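Local coordinates for protein biuret hydrolase (PDB 6C62) that hydrolyses 1-carboxybiuret to urea-1,3-dicarboxylate and ammonia, a step of atrazine breakdown carried out by this enzyme of the amidase family, at residues 367-372 against 429-434; 186-191 against 206-211. All blocks are in the same frame, centred on the assembly; numbering follows the deposited sequence.

Contact 1 (367-372 against 429-434)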
loop_
_atom_site.group_PDB
_atom_site.type_symbol
_atom_site.label_atom_id
_atom_site.label_comp_id
_atom_site.label_asym_id
_atom_site.label_seq_id
_atom_site.Cartn_x
_atom_site.Cartn_y
_atom_site.Cartn_z
ATOM N N LEU A 367 -19.124 -11.636 -16.894
ATOM C CA LEU A 367 -19.450 -12.800 -16.069
ATOM C C LEU A 367 -20.645 -12.475 -15.202
ATOM O O LEU A 367 -20.759 -11.346 -14.713
ATOM C CB LEU A 367 -18.258 -13.257 -15.226
ATOM C CG LEU A 367 -17.039 -13.696 -16.086
ATOM C CD1 LEU A 367 -15.781 -13.834 -15.250
ATOM C CD2 LEU A 367 -17.323 -15.040 -16.752
ATOM N N ILE A 368 -21.532 -13.460 -15.009
ATOM C CA ILE A 368 -22.786 -13.261 -14.312
ATOM C C ILE A 368 -22.826 -14.021 -12.988
ATOM O O ILE A 368 -22.512 -15.214 -12.904
ATOM C CB ILE A 368 -23.952 -13.807 -15.152
ATOM C CG1 ILE A 368 -23.945 -13.187 -16.532
ATOM C CG2 ILE A 368 -25.277 -13.484 -14.462
ATOM C CD1 ILE A 368 -24.949 -13.907 -17.426
ATOM N N ALA A 369 -23.278 -13.341 -11.962
ATOM C CA ALA A 369 -23.514 -13.940 -10.661
ATOM C C ALA A 369 -24.714 -13.320 -9.991
ATOM O O ALA A 369 -25.155 -12.255 -10.387
ATOM C CB ALA A 369 -22.271 -13.725 -9.797
ATOM N N PRO A 370 -25.233 -13.951 -8.933
ATOM C CA PRO A 370 -26.281 -13.269 -8.199
ATOM C C PRO A 370 -25.675 -12.193 -7.330
ATOM O O PRO A 370 -24.490 -12.254 -6.990
ATOM C CB PRO A 370 -26.929 -14.381 -7.345
ATOM C CG PRO A 370 -26.156 -15.660 -7.629
ATOM C CD PRO A 370 -24.883 -15.255 -8.331
ATOM N N ALA A 371 -26.466 -11.181 -7.024
ATOM C CA ALA A 371 -26.039 -10.100 -6.141
ATOM C C ALA A 371 -26.123 -10.420 -4.659
ATOM O O ALA A 371 -25.294 -9.938 -3.852
ATOM C CB ALA A 371 -26.847 -8.847 -6.438
ATOM N N THR A 372 -27.146 -11.157 -4.253
ATOM C CA THR A 372 -27.321 -11.532 -2.854
ATOM C C THR A 372 -27.777 -12.993 -2.826
ATOM O O THR A 372 -28.333 -13.468 -3.831
ATOM C CB THR A 372 -28.391 -10.644 -2.156
ATOM O OG1 THR A 372 -29.585 -10.595 -2.957
ATOM C CG2 THR A 372 -27.883 -9.274 -1.935
ATOM N N GLN A 429 -25.525 -9.574 -10.709
ATOM C CA GLN A 429 -24.271 -8.857 -11.001
ATOM C C GLN A 429 -23.828 -9.167 -12.439
ATOM O O GLN A 429 -23.684 -10.347 -12.817
ATOM C CB GLN A 429 -23.149 -9.301 -10.060
ATOM C CG GLN A 429 -23.390 -9.056 -8.581
ATOM C CD GLN A 429 -22.164 -9.359 -7.734
ATOM O OE1 GLN A 429 -21.290 -8.491 -7.581
ATOM N NE2 GLN A 429 -22.097 -10.565 -7.135
ATOM N N LEU A 430 -23.603 -8.114 -13.211
ATOM C CA LEU A 430 -22.968 -8.195 -14.527
ATOM C C LEU A 430 -21.571 -7.596 -14.362
ATOM O O LEU A 430 -21.411 -6.383 -14.148
ATOM C CB LEU A 430 -23.800 -7.418 -15.528
ATOM C CG LEU A 430 -25.304 -7.797 -15.591
ATOM C CD1 LEU A 430 -26.064 -6.801 -16.410
ATOM C CD2 LEU A 430 -25.477 -9.172 -16.138
ATOM N N ILE A 431 -20.561 -8.460 -14.375
ATOM C CA ILE A 431 -19.199 -8.136 -13.927
ATOM C C ILE A 431 -18.344 -8.095 -15.166
ATOM O O ILE A 431 -18.390 -9.023 -15.985
ATOM C CB ILE A 431 -18.624 -9.205 -12.988
ATOM C CG1 ILE A 431 -19.598 -9.523 -11.861
ATOM C CG2 ILE A 431 -17.296 -8.799 -12.397
ATOM C CD1 ILE A 431 -19.396 -10.840 -11.168
ATOM N N ALA A 432 -17.539 -7.058 -15.296
ATOM C CA ALA A 432 -16.562 -6.956 -16.380
ATOM C C ALA A 432 -15.175 -6.671 -15.836
ATOM O O ALA A 432 -14.985 -6.434 -14.632
ATOM C CB ALA A 432 -17.000 -5.857 -17.352
ATOM N N ALA A 433 -14.180 -6.696 -16.734
ATOM C CA ALA A 433 -12.800 -6.402 -16.372
ATOM C C ALA A 433 -12.666 -4.963 -15.900
ATOM O O ALA A 433 -13.460 -4.131 -16.316
ATOM C CB ALA A 433 -11.890 -6.614 -17.579
ATOM N N PRO A 434 -11.631 -4.650 -15.083
ATOM C CA PRO A 434 -11.317 -3.285 -14.784
ATOM C C PRO A 434 -11.346 -2.375 -15.985
ATOM O O PRO A 434 -10.709 -2.673 -16.983
ATOM C CB PRO A 434 -9.911 -3.345 -14.168
ATOM C CG PRO A 434 -9.920 -4.723 -13.535
ATOM C CD PRO A 434 -10.615 -5.582 -14.548
#

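Contact 2 (186-191 against 206-211)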
loop_
_atom_site.group_PDB
_atom_site.type_symbol
_atom_site.label_atom_id
_atom_site.label_comp_id
_atom_site.label_asym_id
_atom_site.label_seq_id
_atom_site.Cartn_x
_atom_site.Cartn_y
_atom_site.Cartn_z
ATOM N N GLY A 186 -28.020 -0.589 -9.896
ATOM C CA GLY A 186 -26.822 -0.050 -9.266
ATOM C C GLY A 186 -25.597 -0.282 -10.130
ATOM O O GLY A 186 -25.542 -1.268 -10.920
ATOM N N LEU A 187 -24.623 0.625 -9.987
ATOM C CA LEU A 187 -23.376 0.531 -10.650
ATOM C C LEU A 187 -22.269 0.770 -9.639
ATOM O O LEU A 187 -22.208 1.852 -9.013
ATOM C CB LEU A 187 -23.281 1.591 -11.769
ATOM C CG LEU A 187 -21.884 1.814 -12.408
ATOM C CD1 LEU A 187 -21.423 0.584 -13.149
ATOM C CD2 LEU A 187 -21.897 3.035 -13.331
ATOM N N LYS A 188 -21.401 -0.215 -9.485
ATOM C CA LYS A 188 -20.153 -0.057 -8.723
ATOM C C LYS A 188 -19.095 0.028 -9.777
ATOM O O LYS A 188 -18.779 -0.982 -10.389
ATOM C CB LYS A 188 -19.916 -1.245 -7.828
ATOM C CG LYS A 188 -18.649 -1.069 -7.006
ATOM C CD LYS A 188 -18.023 -2.363 -6.478
ATOM C CE LYS A 188 -17.492 -3.280 -7.541
ATOM N NZ LYS A 188 -16.340 -2.678 -8.222
ATOM N N PRO A 189 -18.592 1.227 -10.066
ATOM C CA PRO A 189 -17.575 1.339 -11.076
ATOM C C PRO A 189 -16.251 0.680 -10.660
ATOM O O PRO A 189 -16.130 0.116 -9.555
ATOM C CB PRO A 189 -17.394 2.867 -11.260
ATOM C CG PRO A 189 -18.584 3.475 -10.583
ATOM C CD PRO A 189 -18.825 2.531 -9.431
ATOM N N THR A 190 -15.324 0.670 -11.592
ATOM C CA THR A 190 -13.963 0.159 -11.331
ATOM C C THR A 190 -13.361 0.890 -10.109
ATOM O O THR A 190 -13.552 2.085 -9.936
ATOM C CB THR A 190 -13.046 0.423 -12.525
ATOM O OG1 THR A 190 -13.593 -0.190 -13.705
ATOM C CG2 THR A 190 -11.669 -0.073 -12.268
ATOM N N PHE A 191 -12.635 0.182 -9.254
ATOM C CA PHE A 191 -11.902 0.852 -8.190
ATOM C C PHE A 191 -10.977 1.917 -8.801
ATOM O O PHE A 191 -10.182 1.636 -9.713
ATOM C CB PHE A 191 -11.079 -0.154 -7.386
ATOM C CG PHE A 191 -10.455 0.436 -6.156
ATOM C CD1 PHE A 191 -11.196 0.604 -4.984
ATOM C CD2 PHE A 191 -9.214 0.979 -6.232
ATOM C CE1 PHE A 191 -10.663 1.232 -3.879
ATOM C CE2 PHE A 191 -8.647 1.652 -5.134
ATOM C CZ PHE A 191 -9.402 1.788 -3.940
ATOM N N ILE A 206 -10.329 -0.256 -0.326
ATOM C CA ILE A 206 -11.416 -0.935 -1.049
ATOM C C ILE A 206 -12.651 -0.107 -1.364
ATOM O O ILE A 206 -13.448 -0.507 -2.215
ATOM C CB ILE A 206 -11.838 -2.258 -0.315
ATOM C CG1 ILE A 206 -10.636 -3.093 0.196
ATOM C CG2 ILE A 206 -12.635 -3.153 -1.237
ATOM C CD1 ILE A 206 -11.062 -4.295 1.020
ATOM N N ASP A 207 -12.858 1.058 -0.747
ATOM C CA ASP A 207 -14.096 1.836 -0.988
ATOM C C ASP A 207 -14.269 2.247 -2.424
ATOM O O ASP A 207 -13.328 2.778 -3.020
ATOM C CB ASP A 207 -14.166 3.158 -0.183
ATOM C CG ASP A 207 -14.209 2.982 1.323
ATOM O OD1 ASP A 207 -14.589 1.920 1.817
ATOM O OD2 ASP A 207 -13.826 4.016 2.009
ATOM N N HIS A 208 -15.477 2.067 -2.955
ATOM C CA HIS A 208 -15.895 2.563 -4.266
ATOM C C HIS A 208 -17.157 3.439 -4.081
ATOM O O HIS A 208 -17.954 3.200 -3.170
ATOM C CB HIS A 208 -16.397 1.432 -5.165
ATOM C CG HIS A 208 -15.439 0.329 -5.461
ATOM N ND1 HIS A 208 -15.094 -0.651 -4.552
ATOM C CD2 HIS A 208 -14.939 -0.071 -6.653
ATOM C CE1 HIS A 208 -14.333 -1.557 -5.159
ATOM N NE2 HIS A 208 -14.232 -1.232 -6.439
ATOM N N LEU A 209 -17.382 4.410 -4.966
ATOM C CA LEU A 209 -18.596 5.223 -4.957
ATOM C C LEU A 209 -19.281 5.071 -6.282
ATOM O O LEU A 209 -18.635 4.853 -7.310
ATOM C CB LEU A 209 -18.281 6.684 -4.761
ATOM C CG LEU A 209 -17.487 7.035 -3.471
ATOM C CD1 LEU A 209 -17.197 8.510 -3.526
ATOM C CD2 LEU A 209 -18.329 6.659 -2.240
ATOM N N GLY A 210 -20.600 5.201 -6.268
ATOM C CA GLY A 210 -21.371 5.025 -7.505
ATOM C C GLY A 210 -22.864 5.269 -7.372
ATOM O O GLY A 210 -23.390 5.487 -6.255
ATOM N N PRO A 211 -23.555 5.304 -8.510
ATOM C CA PRO A 211 -24.972 5.623 -8.558
ATOM C C PRO A 211 -25.860 4.388 -8.429
ATOM O O PRO A 211 -25.447 3.244 -8.740
ATOM C CB PRO A 211 -25.121 6.226 -9.923
ATOM C CG PRO A 211 -24.081 5.456 -10.773
ATOM C CD PRO A 211 -22.960 5.160 -9.856
#

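Contact 1 (367-372 against 429-434)
Two carbonyl oxygens share the side-chain amide of Gln429: NE2 gives one N-H to Pro370 O across the contact, at 2.9 Å, and also bonds Leu400 O. This amide sits at the end of an antiparallel strand pair, 367-370 against 429-432, inside the mixed central sheet of the amidase fold. Pro370 O lies close to the amide plane of Gln429, but NE2 approaches it tilted 33° from the carbonyl plane. Gln429 CG stands anti to its own carbonyl carbon (chi1 -61°) and the chain is extended beyond it, which carries the amide past the last strand pair to the turn; on the way Gln429 CG packs 3.7 Å from Ala371 CA. OE1 is taken by Arg176 NH1, so partners on both ends fix the amide's rotation.

The backbones pair in unbroken antiparallel register. Leu367 and Ile431 form a hydrogen-bonded pair, as do Ala369 and Gln429, where Gln429 N reaches Ala369 O at 2.7 Å. Between them Ile368 and Leu430 make the non-hydrogen-bonded pair, and Ile368 CA donates a C-H contact to Gln429 O at 3.4 Å. Leu367, Ala369, Gln429 and Ile431 face one side of the sheet, where Ile431 CD1 meets Ala369 CB at 4.3 Å and Leu260 of the strand 257-260 adds to the packing. On the other side Ile368 and Leu430 both lean on Leu283 of helix 270-283, and Leu430 also meets helix 437-449. There the two side chains touch branch to branch, Ile368 CG1 lying 4.3 Å from Leu430 CD2.

Contact 2 (186-191 against 206-211)
The imidazole of His208 is sandwiched between Lys188 and Phe191, where strand 185-188 gives way to the loop that runs beside the start of the antiparallel strand 208-213 in the amidase central sheet. Lys188 CD sits over the middle of one face in a CH-pi contact, 3.7 Å from the His208 ring centroid and 4° off the normal. Against the opposite face Phe191 presents its edge in a T-shaped stack, the planes at 86° and CD1 above the imidazole centre; Phe191 CE1 also lies 3.2 Å from Asp207 O. The lysine chain, bent at chi3 and chi4, stays over its own face of the imidazole and brings Lys188 NZ to 3.1 Å from His208 NE2, above the ring rather than at its edge. NZ itself is hydrogen-bonded to Pro189 O, which it meets from above the carbonyl plane, and to Cys409 O.

An alanine in place of Lys188 would probably leave one face of the imidazole without its cover and the carbonyls of Pro189 and Cys409 without this donor.

Further out, Ser405 of helix 402-407 touches both Lys188 and His208, while Asp207 O also accepts from Arg196 NH1 and the Asp207 carboxylate is gripped by Thr171 and by the backbone N atoms of Phe202 and Val203. At the other end of the contact Leu187 CB packs on the ring of Pro211, beneath helix 216-226. There a single backbone bond joins the segments, Leu187 N to Pro211 O, 3.0 Å long and nearly straight at 160°.

Both contacts are buried in the same mixed sheet, and contact 2 lies nearer the centre of the chain. Strand 411-416 runs between them, bonded to strand 185-188 on one side and to 426-432 on the other. Contact 1 is held mainly by paired backbone groups, with one side-chain amide added at its end; contact 2 has little strand pairing and relies on stacked rings and a folded lysine. Ser174, probably the acyl-ester nucleophile, is about 8 Å from the side chain of Asp207 in contact 2, and about 11 Å from that of Gln429 in contact 1. The two contacts meet where Pro434 packs against Thr190.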